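Local coordinates for protein 4-hydroxy-tetrahydrodipicolinate synthase (Thermotoga maritima, PDB 3PB2) that catalyses the condensation of pyruvate with aspartate semialdehyde to 4-hydroxy-tetrahydrodipicolinate, a step of lysine biosynthesis, at residues 133-138 with 161-166. The protein carries 2 engineered substitutions. Numbering follows the deposited sequence.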
loop_
_atom_site.group_PDB
_atom_site.type_symbol
_atom_site.label_atom_id
_atom_site.label_comp_id
_atom_site.label_asym_id
_atom_site.label_seq_id
_atom_site.Cartn_x
_atom_site.Cartn_y
_atom_site.Cartn_z
ATOM N N LEU A 133 -5.559 12.499 35.687
ATOM C CA LEU A 133 -5.143 11.130 35.367
ATOM C C LEU A 133 -3.910 11.101 34.473
ATOM O O LEU A 133 -3.657 12.037 33.716
ATOM C CB LEU A 133 -6.263 10.360 34.643
ATOM C CG LEU A 133 -7.567 10.068 35.396
ATOM C CD1 LEU A 133 -8.487 9.196 34.568
ATOM C CD2 LEU A 133 -7.273 9.431 36.742
ATOM N N GLY A 134 -3.166 10.004 34.536
ATOM C CA GLY A 134 -2.133 9.755 33.544
ATOM C C GLY A 134 -2.859 9.404 32.253
ATOM O O GLY A 134 -3.815 8.632 32.287
ATOM N N ILE A 135 -2.412 9.970 31.130
ATOM C CA ILE A 135 -3.015 9.708 29.814
ATOM C C ILE A 135 -2.036 8.939 28.907
ATOM O O ILE A 135 -0.861 9.294 28.799
ATOM C CB ILE A 135 -3.380 11.038 29.107
ATOM C CG1 ILE A 135 -4.386 11.850 29.943
ATOM C CG2 ILE A 135 -3.910 10.774 27.671
ATOM C CD1 ILE A 135 -4.396 13.391 29.627
ATOM N N VAL A 136 -2.524 7.899 28.248
ATOM C CA VAL A 136 -1.714 7.144 27.295
ATOM C C VAL A 136 -2.275 7.359 25.897
ATOM O O VAL A 136 -3.404 6.988 25.628
ATOM C CB VAL A 136 -1.747 5.633 27.594
ATOM C CG1 VAL A 136 -0.953 4.852 26.531
ATOM C CG2 VAL A 136 -1.234 5.359 28.998
ATOM N N VAL A 137 -1.495 7.980 25.021
ATOM C CA VAL A 137 -1.882 8.113 23.610
ATOM C C VAL A 137 -1.949 6.742 22.928
ATOM O O VAL A 137 -1.068 5.912 23.126
ATOM C CB VAL A 137 -0.908 9.036 22.844
ATOM C CG1 VAL A 137 -1.175 8.977 21.330
ATOM C CG2 VAL A 137 -1.016 10.481 23.367
ATOM N N TYR A 138 -2.972 6.499 22.109
ATOM C CA TYR A 138 -3.085 5.183 21.467
ATOM C C TYR A 138 -3.101 5.345 19.938
ATOM O O TYR A 138 -4.051 5.871 19.379
ATOM C CB TYR A 138 -4.340 4.448 21.973
ATOM C CG TYR A 138 -4.637 3.094 21.341
ATOM C CD1 TYR A 138 -3.663 2.378 20.651
ATOM C CD2 TYR A 138 -5.896 2.524 21.465
ATOM C CE1 TYR A 138 -3.954 1.125 20.089
ATOM C CE2 TYR A 138 -6.193 1.283 20.921
ATOM C CZ TYR A 138 -5.234 0.595 20.234
ATOM O OH TYR A 138 -5.567 -0.624 19.697
ATOM N N LYS A 161 2.233 17.278 30.285
ATOM C CA LYS A 161 2.953 16.549 31.318
ATOM C C LYS A 161 2.158 15.352 31.841
ATOM O O LYS A 161 2.737 14.386 32.323
ATOM C CB LYS A 161 3.321 17.494 32.472
ATOM C CG LYS A 161 4.035 18.767 32.021
ATOM C CD LYS A 161 5.321 18.457 31.283
ATOM C CE LYS A 161 6.021 19.736 30.862
ATOM N NZ LYS A 161 7.371 19.452 30.307
ATOM N N ASN A 162 0.837 15.492 31.750
ATOM C CA ASN A 162 -0.215 14.511 32.016
ATOM C C ASN A 162 -0.147 13.233 31.160
ATOM O O ASN A 162 -0.620 12.145 31.561
ATOM C CB ASN A 162 -1.542 15.188 31.616
ATOM C CG ASN A 162 -2.306 15.705 32.783
ATOM O OD1 ASN A 162 -1.726 16.119 33.780
ATOM N ND2 ASN A 162 -3.619 15.711 32.668
ATOM N N VAL A 163 0.360 13.392 29.945
ATOM C CA VAL A 163 0.451 12.276 29.022
ATOM C C VAL A 163 1.708 11.490 29.351
ATOM O O VAL A 163 2.818 11.996 29.174
ATOM C CB VAL A 163 0.472 12.767 27.556
ATOM C CG1 VAL A 163 0.640 11.594 26.595
ATOM C CG2 VAL A 163 -0.805 13.543 27.244
ATOM N N VAL A 164 1.532 10.259 29.841
ATOM C CA VAL A 164 2.657 9.484 30.363
ATOM C C VAL A 164 3.355 8.623 29.340
ATOM O O VAL A 164 4.503 8.185 29.549
ATOM C CB VAL A 164 2.258 8.589 31.573
ATOM C CG1 VAL A 164 1.893 9.479 32.787
ATOM C CG2 VAL A 164 1.111 7.639 31.195
ATOM N N GLY A 165 2.678 8.365 28.232
ATOM C CA GLY A 165 3.269 7.519 27.224
ATOM C C GLY A 165 2.351 7.257 26.053
ATOM O O GLY A 165 1.299 7.894 25.881
ATOM N N ILE A 166 2.773 6.324 25.222
ATOM C CA ILE A 166 2.033 6.021 24.011
ATOM C C ILE A 166 2.052 4.530 23.745
ATOM O O ILE A 166 3.069 3.864 23.939
ATOM C CB ILE A 166 2.645 6.766 22.814
ATOM C CG1 ILE A 166 1.910 6.410 21.510
ATOM C CG2 ILE A 166 4.132 6.427 22.685
ATOM C CD1 ILE A 166 2.146 7.443 20.375
#
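Two neighbouring parallel strands of the eight-stranded TIM barrel pair here, Ile135 and Val137 of 133-138 each offering a backbone N-H to 161-166. Ile135 N donates to Asn162 O at 2.9 Å, the straightest of the three hydrogen bonds (160° at the hydrogen). Ile135 O accepts from Val164 N (2.8 Å). The third hydrogen bond runs from Val137 N to Gly165 O (2.9 Å). Between the second and third bonds the register slips by one residue, a beta bulge: Ile135 pairs with Val163, but Val136 already lies opposite Gly165. Val164 is the extra residue.

Ile135, Val137, Val163 and Ile166 share the face turned toward the outer helices, where Ile135 and Val137 also meet helix 117-128. The CD1 end of Ile135 crosses Asn162 at a slant, 3.9 Å from Asn162 CB, because CG1 stands next to the backbone N (chi1 -60°) and sends the chain toward the start of the strands. Ile135 CB packs on Val163 CG2, while the other methyl of that valine, CG1, lies 3.8 Å from Val137 CG2. Further along, Val137 CG1 meets Ile166 CD1, again at 3.8 Å. An alanine here keeps the CB contact with Val163 but would probably open a gap between Asn162 and helix 117-128, leaving the amide side chain, whose ND2 bonds to Thr131 O, less well packed.

Val136 faces the barrel interior; its CG2 touches CG2 of the bulge residue Val164 (3.9 Å), and Gly165 sets no side chain beside Val136. Val136 also approaches Lys167, the predicted Schiff-base lysine, while Tyr138, the predicted proton donor/acceptor, bonds through its hydroxyl to Thr49. Tyr138 and Lys167 thus sit near the C-terminal ends of these strands, at the barrel mouth where TIM-barrel enzymes, including the DapA family, place their active sites.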